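Local coordinates for protein 3-dehydroshikimate dehydratase (Pseudomonas putida, PDB 5HMQ) that catalyses the metal-dependent dehydration of 3-dehydroshikimate to protocatechuate, an intermediate shared by quinate and shikimate degradation, at residues W207-P215 and L238-G246; H159-F169 and K188-A197. One frame throughout, in Å; residues are numbered along the deposited sequence.

Interaction 1 (W207-P215 and L238-G246); sequences WSRHFRCFP and LSLEIFNDG. With MG (magnesium ion), chain K.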
ATOM      1  N   TRP C 207       4.826   0.545  20.003  1.00 46.06           N
ATOM      2  CA  TRP C 207       3.578  -0.172  19.764  1.00 46.29           C
ATOM      3  C   TRP C 207       2.464   0.782  19.348  1.00 49.20           C
ATOM      4  O   TRP C 207       1.710   0.499  18.409  1.00 47.50           O
ATOM      5  CB  TRP C 207       3.204  -0.946  21.031  1.00 46.75           C
ATOM      6  CG  TRP C 207       2.021  -1.866  20.939  1.00 43.29           C
ATOM      7  CD1 TRP C 207       1.304  -2.189  19.825  1.00 45.51           C
ATOM      8  CD2 TRP C 207       1.435  -2.599  22.021  1.00 45.97           C
ATOM      9  NE1 TRP C 207       0.298  -3.070  20.150  1.00 46.98           N
ATOM     10  CE2 TRP C 207       0.358  -3.336  21.493  1.00 45.94           C
ATOM     11  CE3 TRP C 207       1.714  -2.699  23.388  1.00 47.76           C
ATOM     12  CZ2 TRP C 207      -0.438  -4.164  22.282  1.00 48.48           C
ATOM     13  CZ3 TRP C 207       0.922  -3.518  24.170  1.00 45.88           C
ATOM     14  CH2 TRP C 207      -0.141  -4.240  23.616  1.00 46.55           C
ATOM     15  N   SER C 208       2.352   1.924  20.029  1.00 46.99           N
ATOM     16  CA  SER C 208       1.324   2.900  19.680  1.00 46.99           C
ATOM     17  C   SER C 208       1.642   3.607  18.372  1.00 44.66           C
ATOM     18  O   SER C 208       0.728   3.929  17.604  1.00 42.25           O
ATOM     19  CB  SER C 208       1.173   3.930  20.800  1.00 46.30           C
ATOM     20  OG  SER C 208       0.244   4.937  20.447  1.00 46.23           O
ATOM     21  N   ARG C 209       2.926   3.841  18.100  1.00 44.00           N
ATOM     22  CA  ARG C 209       3.318   4.626  16.936  1.00 45.77           C
ATOM     23  C   ARG C 209       2.949   3.929  15.632  1.00 45.66           C
ATOM     24  O   ARG C 209       2.480   4.577  14.689  1.00 45.97           O
ATOM     25  CB  ARG C 209       4.826   4.894  16.979  1.00 47.49           C
ATOM     26  CG  ARG C 209       5.382   5.533  15.714  1.00 48.12           C
ATOM     27  CD  ARG C 209       6.846   5.944  15.855  1.00 48.87           C
ATOM     28  NE  ARG C 209       7.055   7.098  16.729  1.00 48.45           N
ATOM     29  CZ  ARG C 209       7.865   7.097  17.783  1.00 48.06           C
ATOM     30  NH1 ARG C 209       8.546   6.001  18.095  1.00 46.91           N
ATOM     31  NH2 ARG C 209       7.999   8.190  18.520  1.00 49.15           N
ATOM     32  N   HIS C 210       3.130   2.608  15.562  1.00 48.70           N
ATOM     33  CA  HIS C 210       3.071   1.911  14.287  1.00 49.03           C
ATOM     34  C   HIS C 210       1.913   0.935  14.124  1.00 47.24           C
ATOM     35  O   HIS C 210       1.583   0.597  12.983  1.00 48.41           O
ATOM     36  CB  HIS C 210       4.376   1.135  14.046  1.00 50.47           C
ATOM     37  CG  HIS C 210       5.600   1.996  14.007  1.00 51.07           C
ATOM     38  ND1 HIS C 210       5.857   2.882  12.982  1.00 50.95           N
ATOM     39  CD2 HIS C 210       6.651   2.088  14.856  1.00 51.73           C
ATOM     40  CE1 HIS C 210       7.007   3.491  13.208  1.00 50.44           C
ATOM     41  NE2 HIS C 210       7.510   3.028  14.338  1.00 51.08           N
ATOM     42  N   PHE C 211       1.292   0.460  15.204  1.00 47.29           N
ATOM     43  CA  PHE C 211       0.367  -0.665  15.087  1.00 50.89           C
ATOM     44  C   PHE C 211      -1.074  -0.366  15.478  1.00 49.54           C
ATOM     45  O   PHE C 211      -1.875  -1.304  15.573  1.00 51.65           O
ATOM     46  CB  PHE C 211       0.895  -1.860  15.881  1.00 51.03           C
ATOM     47  CG  PHE C 211       2.183  -2.398  15.346  1.00 53.75           C
ATOM     48  CD1 PHE C 211       2.180  -3.296  14.294  1.00 56.13           C
ATOM     49  CD2 PHE C 211       3.396  -1.988  15.866  1.00 51.80           C
ATOM     50  CE1 PHE C 211       3.361  -3.788  13.779  1.00 53.55           C
ATOM     51  CE2 PHE C 211       4.581  -2.480  15.356  1.00 52.72           C
ATOM     52  CZ  PHE C 211       4.562  -3.383  14.309  1.00 52.90           C
ATOM     53  N   ARG C 212      -1.436   0.891  15.706  1.00 46.06           N
ATOM     54  CA  ARG C 212      -2.841   1.198  15.935  1.00 46.02           C
ATOM     55  C   ARG C 212      -3.640   0.928  14.664  1.00 44.81           C
ATOM     56  O   ARG C 212      -3.163   1.163  13.552  1.00 45.23           O
ATOM     57  CB  ARG C 212      -3.014   2.653  16.365  1.00 44.33           C
ATOM     58  CG  ARG C 212      -2.788   2.908  17.841  1.00 44.68           C
ATOM     59  CD  ARG C 212      -3.055   4.364  18.176  1.00 43.12           C
ATOM     60  NE  ARG C 212      -2.648   4.706  19.535  1.00 45.09           N
ATOM     61  CZ  ARG C 212      -3.341   5.500  20.345  1.00 46.98           C
ATOM     62  NH1 ARG C 212      -4.486   6.033  19.940  1.00 45.34           N
ATOM     63  NH2 ARG C 212      -2.890   5.760  21.566  1.00 45.06           N
ATOM     64  N   CYS C 213      -4.854   0.408  14.832  1.00 43.04           N
ATOM     65  CA  CYS C 213      -5.751   0.167  13.709  1.00 41.37           C
ATOM     66  C   CYS C 213      -7.184   0.365  14.188  1.00 41.18           C
ATOM     67  O   CYS C 213      -7.434   0.629  15.368  1.00 41.33           O
ATOM     68  CB  CYS C 213      -5.533  -1.228  13.110  1.00 40.97           C
ATOM     69  SG  CYS C 213      -5.548  -2.575  14.315  1.00 44.37           S
ATOM     70  N   PHE C 214      -8.132   0.225  13.266  1.00 43.55           N
ATOM     71  CA  PHE C 214      -9.525   0.490  13.588  1.00 42.82           C
ATOM     72  C   PHE C 214     -10.124  -0.648  14.414  1.00 45.33           C
ATOM     73  O   PHE C 214      -9.680  -1.795  14.313  1.00 47.12           O
ATOM     74  CB  PHE C 214     -10.338   0.692  12.314  1.00 40.98           C
ATOM     75  CG  PHE C 214      -9.983   1.941  11.561  1.00 41.96           C
ATOM     76  CD1 PHE C 214      -9.770   3.133  12.235  1.00 42.35           C
ATOM     77  CD2 PHE C 214      -9.876   1.928  10.181  1.00 42.19           C
ATOM     78  CE1 PHE C 214      -9.446   4.290  11.547  1.00 41.40           C
ATOM     79  CE2 PHE C 214      -9.554   3.081   9.485  1.00 44.18           C
ATOM     80  CZ  PHE C 214      -9.338   4.263  10.170  1.00 43.68           C
ATOM     81  N   PRO C 215     -11.111  -0.339  15.256  1.00 47.93           N
ATOM     82  CA  PRO C 215     -11.763  -1.376  16.070  1.00 41.78           C
ATOM     83  C   PRO C 215     -12.205  -2.571  15.241  1.00 45.60           C
ATOM     84  O   PRO C 215     -12.888  -2.429  14.224  1.00 44.97           O
ATOM     85  CB  PRO C 215     -12.960  -0.640  16.678  1.00 44.10           C
ATOM     86  CG  PRO C 215     -12.533   0.781  16.741  1.00 45.02           C
ATOM     87  CD  PRO C 215     -11.613   1.010  15.572  1.00 46.71           C
ATOM     88  N   LEU C 238     -17.637   9.983  19.961  1.00 44.38           N
ATOM     89  CA  LEU C 238     -16.947   8.697  19.853  1.00 44.26           C
ATOM     90  C   LEU C 238     -16.020   8.761  18.648  1.00 43.22           C
ATOM     91  O   LEU C 238     -16.490   8.869  17.512  1.00 42.31           O
ATOM     92  CB  LEU C 238     -17.936   7.543  19.706  1.00 44.88           C
ATOM     93  CG  LEU C 238     -17.306   6.158  19.559  1.00 43.95           C
ATOM     94  CD1 LEU C 238     -16.669   5.690  20.859  1.00 42.83           C
ATOM     95  CD2 LEU C 238     -18.323   5.158  19.035  1.00 45.91           C
ATOM     96  N   SER C 239     -14.712   8.670  18.887  1.00 41.12           N
ATOM     97  CA  SER C 239     -13.737   9.028  17.866  1.00 43.29           C
ATOM     98  C   SER C 239     -12.740   7.897  17.636  1.00 44.33           C
ATOM     99  O   SER C 239     -12.750   6.863  18.316  1.00 43.51           O
ATOM    100  CB  SER C 239     -12.993  10.312  18.240  1.00 41.33           C
ATOM    101  OG  SER C 239     -12.261  10.809  17.131  1.00 43.27           O
ATOM    102  N   LEU C 240     -11.871   8.122  16.653  1.00 40.65           N
ATOM    103  CA  LEU C 240     -10.850   7.176  16.220  1.00 40.49           C
ATOM    104  C   LEU C 240      -9.521   7.909  16.138  1.00 43.95           C
ATOM    105  O   LEU C 240      -9.453   9.004  15.572  1.00 45.78           O
ATOM    106  CB  LEU C 240     -11.193   6.577  14.855  1.00 40.79           C
ATOM    107  CG  LEU C 240     -12.487   5.775  14.755  1.00 40.06           C
ATOM    108  CD1 LEU C 240     -12.857   5.588  13.302  1.00 38.99           C
ATOM    109  CD2 LEU C 240     -12.332   4.442  15.446  1.00 42.85           C
ATOM    110  N   GLU C 241      -8.463   7.304  16.675  1.00 45.21           N
ATOM    111  CA  GLU C 241      -7.127   7.899  16.608  1.00 44.62           C
ATOM    112  C   GLU C 241      -6.137   6.805  16.216  1.00 46.37           C
ATOM    113  O   GLU C 241      -5.762   5.969  17.044  1.00 41.94           O
ATOM    114  CB  GLU C 241      -6.725   8.567  17.919  1.00 43.32           C
ATOM    115  CG  GLU C 241      -5.428   9.363  17.799  1.00 42.62           C
ATOM    116  CD  GLU C 241      -4.879   9.817  19.134  1.00 45.84           C
ATOM    117  OE1 GLU C 241      -5.056   9.089  20.134  1.00 44.99           O
ATOM    118  OE2 GLU C 241      -4.262  10.903  19.182  1.00 46.86           O
ATOM    119  N   ILE C 242      -5.720   6.827  14.952  1.00 47.23           N
ATOM    120  CA  ILE C 242      -4.651   5.986  14.436  1.00 46.03           C
ATOM    121  C   ILE C 242      -3.527   6.905  13.988  1.00 46.06           C
ATOM    122  O   ILE C 242      -3.768   8.048  13.589  1.00 47.25           O
ATOM    123  CB  ILE C 242      -5.160   5.130  13.252  1.00 46.56           C
ATOM    124  CG1 ILE C 242      -6.351   4.283  13.680  1.00 44.07           C
ATOM    125  CG2 ILE C 242      -4.052   4.262  12.659  1.00 49.00           C
ATOM    126  CD1 ILE C 242      -6.122   3.511  14.937  1.00 48.14           C
ATOM    127  N   PHE C 243      -2.292   6.416  14.063  1.00 47.02           N
ATOM    128  CA  PHE C 243      -1.138   7.214  13.664  1.00 48.63           C
ATOM    129  C   PHE C 243      -0.588   6.610  12.378  1.00 50.65           C
ATOM    130  O   PHE C 243       0.183   5.646  12.413  1.00 51.50           O
ATOM    131  CB  PHE C 243      -0.091   7.261  14.772  1.00 45.88           C
ATOM    132  CG  PHE C 243      -0.579   7.917  16.034  1.00 53.16           C
ATOM    133  CD1 PHE C 243      -0.778   9.289  16.085  1.00 53.77           C
ATOM    134  CD2 PHE C 243      -0.837   7.164  17.169  1.00 54.76           C
ATOM    135  CE1 PHE C 243      -1.233   9.898  17.244  1.00 51.37           C
ATOM    136  CE2 PHE C 243      -1.288   7.766  18.333  1.00 54.80           C
ATOM    137  CZ  PHE C 243      -1.488   9.136  18.370  1.00 52.08           C
ATOM    138  N   ASN C 244      -0.994   7.172  11.246  1.00 56.27           N
ATOM    139  CA  ASN C 244      -0.432   6.834   9.950  1.00 61.29           C
ATOM    140  C   ASN C 244       0.568   7.902   9.510  1.00 65.24           C
ATOM    141  O   ASN C 244       0.830   8.879  10.216  1.00 65.13           O
ATOM    142  CB  ASN C 244      -1.555   6.630   8.932  1.00 64.30           C
ATOM    143  CG  ASN C 244      -2.054   5.195   8.909  1.00 68.88           C
ATOM    144  OD1 ASN C 244      -1.525   4.335   9.615  1.00 69.61           O
ATOM    145  ND2 ASN C 244      -3.089   4.935   8.118  1.00 69.59           N
ATOM    146  N   ASP C 245       1.127   7.709   8.317  1.00 68.23           N
ATOM    147  CA  ASP C 245       2.046   8.674   7.732  1.00 67.04           C
ATOM    148  C   ASP C 245       3.379   8.806   8.449  1.00 65.36           C
ATOM    149  O   ASP C 245       3.558   8.274   9.545  1.00 66.84           O
ATOM    150  N   GLY C 246       4.324   9.507   7.826  1.00 63.46           N
ATOM    151  CA  GLY C 246       4.136  10.069   6.499  1.00 61.44           C
ATOM    152  C   GLY C 246       4.395   9.036   5.421  1.00 59.85           C
ATOM    153  O   GLY C 246       4.200   9.286   4.231  1.00 57.06           O
TER
HETATM  154 MG    MG K 701      -5.000   9.404  22.190  1.00 43.93          MG
HETATM  155  O   HOH W   1      -4.617  11.355  21.793  1.00 41.67           O
HETATM  156  O   HOH W   2      -3.040   9.138  22.218  1.00 45.79           O
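F214 and P215 close over L240 and I242 at the apolar centre of this contact. CE1 of the F214 ring lies 3.8 Å from I242 CG1, and L240 splits its two methyls, CD1 going to the F214 ring and CD2 to the pyrrolidine of P215, with L240 CD2 3.5 Å from P215 CD. Further along, I242 CD1 comes within 3.2 Å of C213 O and also meets R212 CB. R212 then carries the contact to the metal site. Its chain runs extended from CG to NE (chi2 -177°) beside F243, whose CE2 sits 3.5 Å above one face of the guanidinium, offset toward the rim. NE and NH1 each have their own acceptor: S208 OG, tilted from the guanidinium plane, takes NE at 3.0 Å, and E241 O, close to that plane, takes NH1 in a nearly straight bond (3.2 Å, 164°). E241, reaching out extended, binds the magnesium in the catalytic metal site through OE1 at 2.1 Å; its OE2 takes bonds from a metal-bound water and Q63. In the TIM barrel, the contact ties the end of helix 204-211 and the loop after it to the end of strand 238-240 and the residues that follow, with helix 252-276 packed against F214, P215 and L240 and strand 189-194 alongside.

Interaction 2 (H159-F169 and K188-A197); sequences HPALGVILDSF and KIFFVQMADA. With MG (magnesium ion), chain K.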
ATOM      1  N   HIS C 159     -13.007  21.349  38.468  1.00 44.12           N
ATOM      2  CA  HIS C 159     -13.339  22.509  37.656  1.00 42.33           C
ATOM      3  C   HIS C 159     -14.174  22.036  36.472  1.00 43.47           C
ATOM      4  O   HIS C 159     -13.789  21.070  35.792  1.00 46.08           O
ATOM      5  CB  HIS C 159     -12.069  23.226  37.180  1.00 41.99           C
ATOM      6  CG  HIS C 159     -12.311  24.610  36.666  1.00 42.73           C
ATOM      7  ND1 HIS C 159     -12.962  24.862  35.478  1.00 43.30           N
ATOM      8  CD2 HIS C 159     -11.986  25.821  37.182  1.00 42.32           C
ATOM      9  CE1 HIS C 159     -13.028  26.168  35.284  1.00 43.93           C
ATOM     10  NE2 HIS C 159     -12.444  26.771  36.303  1.00 41.78           N
ATOM     11  N   PRO C 160     -15.307  22.684  36.184  1.00 45.70           N
ATOM     12  CA  PRO C 160     -16.183  22.188  35.108  1.00 43.37           C
ATOM     13  C   PRO C 160     -15.553  22.239  33.727  1.00 45.42           C
ATOM     14  O   PRO C 160     -16.029  21.542  32.821  1.00 45.25           O
ATOM     15  CB  PRO C 160     -17.408  23.108  35.202  1.00 42.64           C
ATOM     16  CG  PRO C 160     -16.900  24.348  35.860  1.00 42.74           C
ATOM     17  CD  PRO C 160     -15.862  23.881  36.840  1.00 44.41           C
ATOM     18  N   ALA C 161     -14.511  23.039  33.531  1.00 43.45           N
ATOM     19  CA  ALA C 161     -13.845  23.136  32.242  1.00 40.92           C
ATOM     20  C   ALA C 161     -12.710  22.131  32.079  1.00 45.24           C
ATOM     21  O   ALA C 161     -12.023  22.158  31.054  1.00 44.67           O
ATOM     22  CB  ALA C 161     -13.305  24.555  32.033  1.00 40.17           C
ATOM     23  N   LEU C 162     -12.500  21.244  33.052  1.00 41.17           N
ATOM     24  CA  LEU C 162     -11.426  20.261  33.004  1.00 41.17           C
ATOM     25  C   LEU C 162     -12.027  18.868  33.130  1.00 44.09           C
ATOM     26  O   LEU C 162     -12.697  18.564  34.122  1.00 43.13           O
ATOM     27  CB  LEU C 162     -10.403  20.509  34.114  1.00 41.02           C
ATOM     28  CG  LEU C 162      -9.407  19.375  34.365  1.00 43.72           C
ATOM     29  CD1 LEU C 162      -8.466  19.205  33.178  1.00 42.46           C
ATOM     30  CD2 LEU C 162      -8.620  19.623  35.636  1.00 43.09           C
ATOM     31  N   GLY C 163     -11.781  18.026  32.130  1.00 41.63           N
ATOM     32  CA  GLY C 163     -12.377  16.707  32.098  1.00 41.99           C
ATOM     33  C   GLY C 163     -11.410  15.602  31.718  1.00 41.45           C
ATOM     34  O   GLY C 163     -10.208  15.837  31.570  1.00 43.77           O
ATOM     35  N   VAL C 164     -11.932  14.392  31.568  1.00 40.87           N
ATOM     36  CA  VAL C 164     -11.136  13.212  31.255  1.00 39.92           C
ATOM     37  C   VAL C 164     -11.302  12.874  29.780  1.00 42.49           C
ATOM     38  O   VAL C 164     -12.414  12.938  29.237  1.00 44.38           O
ATOM     39  CB  VAL C 164     -11.547  12.025  32.148  1.00 42.45           C
ATOM     40  CG1 VAL C 164     -10.785  10.764  31.755  1.00 42.63           C
ATOM     41  CG2 VAL C 164     -11.305  12.362  33.612  1.00 41.25           C
ATOM     42  N   ILE C 165     -10.198  12.521  29.129  1.00 41.25           N
ATOM     43  CA  ILE C 165     -10.219  11.961  27.783  1.00 42.27           C
ATOM     44  C   ILE C 165      -9.704  10.532  27.868  1.00 42.12           C
ATOM     45  O   ILE C 165      -8.643  10.284  28.454  1.00 42.87           O
ATOM     46  CB  ILE C 165      -9.381  12.793  26.795  1.00 43.27           C
ATOM     47  CG1 ILE C 165     -10.093  14.113  26.477  1.00 42.17           C
ATOM     48  CG2 ILE C 165      -9.109  11.999  25.519  1.00 40.13           C
ATOM     49  CD1 ILE C 165      -9.488  14.879  25.317  1.00 36.89           C
ATOM     50  N   LEU C 166     -10.460   9.596  27.296  1.00 42.89           N
ATOM     51  CA  LEU C 166     -10.136   8.179  27.349  1.00 40.78           C
ATOM     52  C   LEU C 166      -9.667   7.696  25.983  1.00 40.70           C
ATOM     53  O   LEU C 166     -10.258   8.039  24.954  1.00 43.39           O
ATOM     54  CB  LEU C 166     -11.341   7.351  27.808  1.00 43.31           C
ATOM     55  CG  LEU C 166     -11.885   7.651  29.207  1.00 44.30           C
ATOM     56  CD1 LEU C 166     -13.195   6.916  29.447  1.00 42.81           C
ATOM     57  CD2 LEU C 166     -10.862   7.284  30.271  1.00 43.72           C
ATOM     58  N   ASP C 167      -8.613   6.882  25.990  1.00 42.64           N
ATOM     59  CA  ASP C 167      -8.000   6.343  24.781  1.00 41.30           C
ATOM     60  C   ASP C 167      -7.848   4.842  24.972  1.00 42.18           C
ATOM     61  O   ASP C 167      -7.097   4.402  25.849  1.00 42.53           O
ATOM     62  CB  ASP C 167      -6.642   7.010  24.518  1.00 43.26           C
ATOM     63  CG  ASP C 167      -5.973   6.526  23.238  1.00 43.30           C
ATOM     64  OD1 ASP C 167      -5.886   5.300  23.012  1.00 46.16           O
ATOM     65  OD2 ASP C 167      -5.518   7.386  22.455  1.00 43.57           O
ATOM     66  N   SER C 168      -8.552   4.062  24.147  1.00 42.28           N
ATOM     67  CA  SER C 168      -8.608   2.619  24.361  1.00 44.80           C
ATOM     68  C   SER C 168      -7.231   1.973  24.272  1.00 42.82           C
ATOM     69  O   SER C 168      -6.959   1.004  24.990  1.00 44.62           O
ATOM     70  CB  SER C 168      -9.564   1.969  23.360  1.00 39.85           C
ATOM     71  OG  SER C 168      -9.115   2.145  22.030  1.00 42.69           O
ATOM     72  N   PHE C 169      -6.344   2.487  23.418  1.00 42.80           N
ATOM     73  CA  PHE C 169      -5.023   1.876  23.316  1.00 43.98           C
ATOM     74  C   PHE C 169      -4.207   2.113  24.580  1.00 44.34           C
ATOM     75  O   PHE C 169      -3.593   1.183  25.114  1.00 49.31           O
ATOM     76  CB  PHE C 169      -4.260   2.395  22.096  1.00 43.60           C
ATOM     77  CG  PHE C 169      -2.899   1.771  21.945  1.00 45.05           C
ATOM     78  CD1 PHE C 169      -1.804   2.273  22.635  1.00 46.58           C
ATOM     79  CD2 PHE C 169      -2.721   0.656  21.144  1.00 44.91           C
ATOM     80  CE1 PHE C 169      -0.566   1.680  22.523  1.00 46.48           C
ATOM     81  CE2 PHE C 169      -1.479   0.065  21.021  1.00 44.78           C
ATOM     82  CZ  PHE C 169      -0.400   0.580  21.709  1.00 45.43           C
ATOM     83  N   LYS C 188     -18.016  14.261  33.365  1.00 37.97           N
ATOM     84  CA  LYS C 188     -16.594  14.539  33.527  1.00 42.85           C
ATOM     85  C   LYS C 188     -15.731  13.847  32.478  1.00 44.60           C
ATOM     86  O   LYS C 188     -14.519  14.084  32.439  1.00 46.18           O
ATOM     87  CB  LYS C 188     -16.125  14.142  34.933  1.00 38.20           C
ATOM     88  CG  LYS C 188     -16.790  14.935  36.052  1.00 40.82           C
ATOM     89  CD  LYS C 188     -16.775  16.441  35.781  1.00 42.06           C
ATOM     90  CE  LYS C 188     -15.359  17.006  35.766  1.00 41.99           C
ATOM     91  NZ  LYS C 188     -15.337  18.450  35.410  1.00 37.70           N
ATOM     92  N   ILE C 189     -16.316  12.992  31.647  1.00 41.26           N
ATOM     93  CA  ILE C 189     -15.628  12.420  30.498  1.00 42.47           C
ATOM     94  C   ILE C 189     -15.909  13.324  29.305  1.00 43.54           C
ATOM     95  O   ILE C 189     -17.069  13.513  28.924  1.00 43.75           O
ATOM     96  CB  ILE C 189     -16.094  10.981  30.226  1.00 43.40           C
ATOM     97  CG1 ILE C 189     -15.814  10.089  31.436  1.00 42.63           C
ATOM     98  CG2 ILE C 189     -15.420  10.424  28.985  1.00 41.22           C
ATOM     99  CD1 ILE C 189     -16.463   8.719  31.348  1.00 41.40           C
ATOM    100  N   PHE C 190     -14.855  13.902  28.728  1.00 40.89           N
ATOM    101  CA  PHE C 190     -15.019  14.863  27.645  1.00 38.40           C
ATOM    102  C   PHE C 190     -14.854  14.266  26.255  1.00 39.86           C
ATOM    103  O   PHE C 190     -15.386  14.835  25.294  1.00 42.46           O
ATOM    104  CB  PHE C 190     -14.029  16.023  27.800  1.00 41.16           C
ATOM    105  CG  PHE C 190     -14.404  17.012  28.869  1.00 43.86           C
ATOM    106  CD1 PHE C 190     -15.540  16.825  29.645  1.00 42.86           C
ATOM    107  CD2 PHE C 190     -13.631  18.142  29.083  1.00 43.20           C
ATOM    108  CE1 PHE C 190     -15.887  17.741  30.624  1.00 42.08           C
ATOM    109  CE2 PHE C 190     -13.976  19.064  30.060  1.00 44.40           C
ATOM    110  CZ  PHE C 190     -15.103  18.862  30.833  1.00 41.36           C
ATOM    111  N   PHE C 191     -14.154  13.145  26.116  1.00 39.62           N
ATOM    112  CA  PHE C 191     -13.836  12.645  24.785  1.00 39.81           C
ATOM    113  C   PHE C 191     -13.367  11.203  24.894  1.00 40.59           C
ATOM    114  O   PHE C 191     -12.728  10.820  25.878  1.00 41.36           O
ATOM    115  CB  PHE C 191     -12.756  13.505  24.118  1.00 36.88           C
ATOM    116  CG  PHE C 191     -12.861  13.560  22.624  1.00 38.37           C
ATOM    117  CD1 PHE C 191     -13.711  14.466  22.012  1.00 35.53           C
ATOM    118  CD2 PHE C 191     -12.115  12.706  21.831  1.00 39.54           C
ATOM    119  CE1 PHE C 191     -13.812  14.523  20.638  1.00 39.26           C
ATOM    120  CE2 PHE C 191     -12.210  12.760  20.456  1.00 41.00           C
ATOM    121  CZ  PHE C 191     -13.062  13.667  19.857  1.00 40.76           C
ATOM    122  N   VAL C 192     -13.679  10.414  23.870  1.00 39.89           N
ATOM    123  CA  VAL C 192     -13.308   9.004  23.816  1.00 40.71           C
ATOM    124  C   VAL C 192     -12.657   8.734  22.469  1.00 42.77           C
ATOM    125  O   VAL C 192     -13.264   8.989  21.420  1.00 41.35           O
ATOM    126  CB  VAL C 192     -14.518   8.077  24.025  1.00 41.97           C
ATOM    127  CG1 VAL C 192     -14.119   6.622  23.799  1.00 37.94           C
ATOM    128  CG2 VAL C 192     -15.100   8.260  25.417  1.00 41.07           C
ATOM    129  N   GLN C 193     -11.429   8.226  22.497  1.00 42.99           N
ATOM    130  CA  GLN C 193     -10.700   7.825  21.299  1.00 41.09           C
ATOM    131  C   GLN C 193     -10.611   6.307  21.269  1.00 42.83           C
ATOM    132  O   GLN C 193     -10.066   5.698  22.195  1.00 41.33           O
ATOM    133  CB  GLN C 193      -9.298   8.432  21.272  1.00 40.59           C
ATOM    134  CG  GLN C 193      -9.248   9.945  21.235  1.00 41.76           C
ATOM    135  CD  GLN C 193      -7.827  10.460  21.285  1.00 42.15           C
ATOM    136  OE1 GLN C 193      -6.972   9.871  21.946  1.00 44.90           O
ATOM    137  NE2 GLN C 193      -7.560  11.554  20.579  1.00 40.18           N
HETATM  138  N   MSE C 194     -11.141   5.701  20.212  1.00 39.76           N
HETATM  139  CA  MSE C 194     -11.006   4.262  20.032  1.00 42.95           C
HETATM  140  C   MSE C 194      -9.819   3.963  19.126  1.00 44.36           C
HETATM  141  O   MSE C 194      -9.666   4.576  18.071  1.00 43.70           O
HETATM  142  CB  MSE C 194     -12.283   3.659  19.445  1.00 42.44           C
HETATM  143  CG  MSE C 194     -13.539   3.944  20.250  1.00 45.65           C
HETATM  144 SE   MSE C 194     -13.456   3.363  22.112  0.73 45.74          SE
HETATM  145  CE  MSE C 194     -13.204   1.446  21.846  1.00 44.05           C
ATOM    146  N   ALA C 195      -8.974   3.025  19.549  1.00 44.67           N
ATOM    147  CA  ALA C 195      -7.844   2.587  18.738  1.00 45.16           C
ATOM    148  C   ALA C 195      -7.568   1.128  19.058  1.00 45.66           C
ATOM    149  O   ALA C 195      -7.280   0.793  20.210  1.00 45.15           O
ATOM    150  CB  ALA C 195      -6.604   3.442  19.006  1.00 42.93           C
ATOM    151  N   ASP C 196      -7.610   0.277  18.041  1.00 44.19           N
ATOM    152  CA  ASP C 196      -7.318  -1.138  18.201  1.00 44.32           C
ATOM    153  C   ASP C 196      -5.866  -1.412  17.822  1.00 45.57           C
ATOM    154  O   ASP C 196      -5.182  -0.569  17.235  1.00 46.05           O
ATOM    155  CB  ASP C 196      -8.277  -1.976  17.347  1.00 44.97           C
ATOM    156  CG  ASP C 196      -8.453  -3.386  17.875  1.00 46.47           C
ATOM    157  OD1 ASP C 196      -7.748  -3.752  18.837  1.00 47.23           O
ATOM    158  OD2 ASP C 196      -9.301  -4.125  17.332  1.00 46.06           O
ATOM    159  N   ALA C 197      -5.398  -2.614  18.164  1.00 44.21           N
ATOM    160  CA  ALA C 197      -4.015  -2.999  17.898  1.00 45.99           C
ATOM    161  C   ALA C 197      -3.806  -4.490  18.131  1.00 49.56           C
ATOM    162  O   ALA C 197      -4.525  -5.103  18.933  1.00 49.47           O
ATOM    163  CB  ALA C 197      -3.053  -2.200  18.780  1.00 44.89           C
TER
HETATM  164 MG    MG K 701      -5.000   9.404  22.190  1.00 43.93          MG
HETATM  165  O   HOH W   3     -17.361  19.103  33.647  1.00 44.70           O
HETATM  166  O   HOH W   1      -4.617  11.355  21.793  1.00 41.67           O
HETATM  167  O   HOH W   2      -3.040   9.138  22.218  1.00 45.79           O
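D167 and Q193 reach the same magnesium by different torsions: in D167, CG stands anti to the backbone N (chi1 -178°), whereas Q193 turns CG anti to its carbonyl carbon (chi1 -62°) and then runs extended. They are bridged residues on neighbouring parallel strands of the TIM barrel, 162-167 and 189-194, joined by a beta-alpha-beta crossover through helix 168-172. D167 OD2 binds the metal at 2.1 Å and Q193 OE1 at 2.0 Å, with carboxylate and amide planes almost perpendicular; the metal holds these two oxygens together. R212 NH1 also donates to D167 OD2. With Q193 OE1 on the metal and NE2 bonded to E32 OE1, the amide probably cannot flip. Backbone bonds alternate along the pair, interrupted by a beta bulge where V164 faces I189 but I165 faces F191. On the face of V164 and L166, L166 CD1 meets I189 CG2 at 4.2 Å; on the other, I165 CG1 lies against F191 CB. At the bulge F190 turns its ring over G163, whose CA sits 3.5 Å from the ring centroid, a CH-pi contact over the face. K188, bent at chi2 and chi3, brings NZ to L162 O at 2.9 Å and, weakly, to H159 O. At the other end, S168 N donates to Q193 O, and S168 OG accepts from A195 N in a short, straight bond of 2.6 Å.

In the fold
Both interactions are buried, and both end at one magnesium: interaction 2 supplies D167 and Q193, interaction 1 supplies E241, and E136 and two waters complete the site. Their chemistry differs with place. Interaction 2 is a strand pair in the barrel wall, carried by regular backbone bonds and reaching from a partly exposed turn at one end to the metal at the other. Interaction 1 lies around the C-terminal mouth, has no backbone-to-backbone hydrogen bond across it, and relies on side chains; the end of its helix, at R209, H210 and F211, meets the second subunit. Strands 189-194 and 238-240 are neighbours in the barrel, with a probable hydrogen bond of 2.7 Å from M194 N to S239 O.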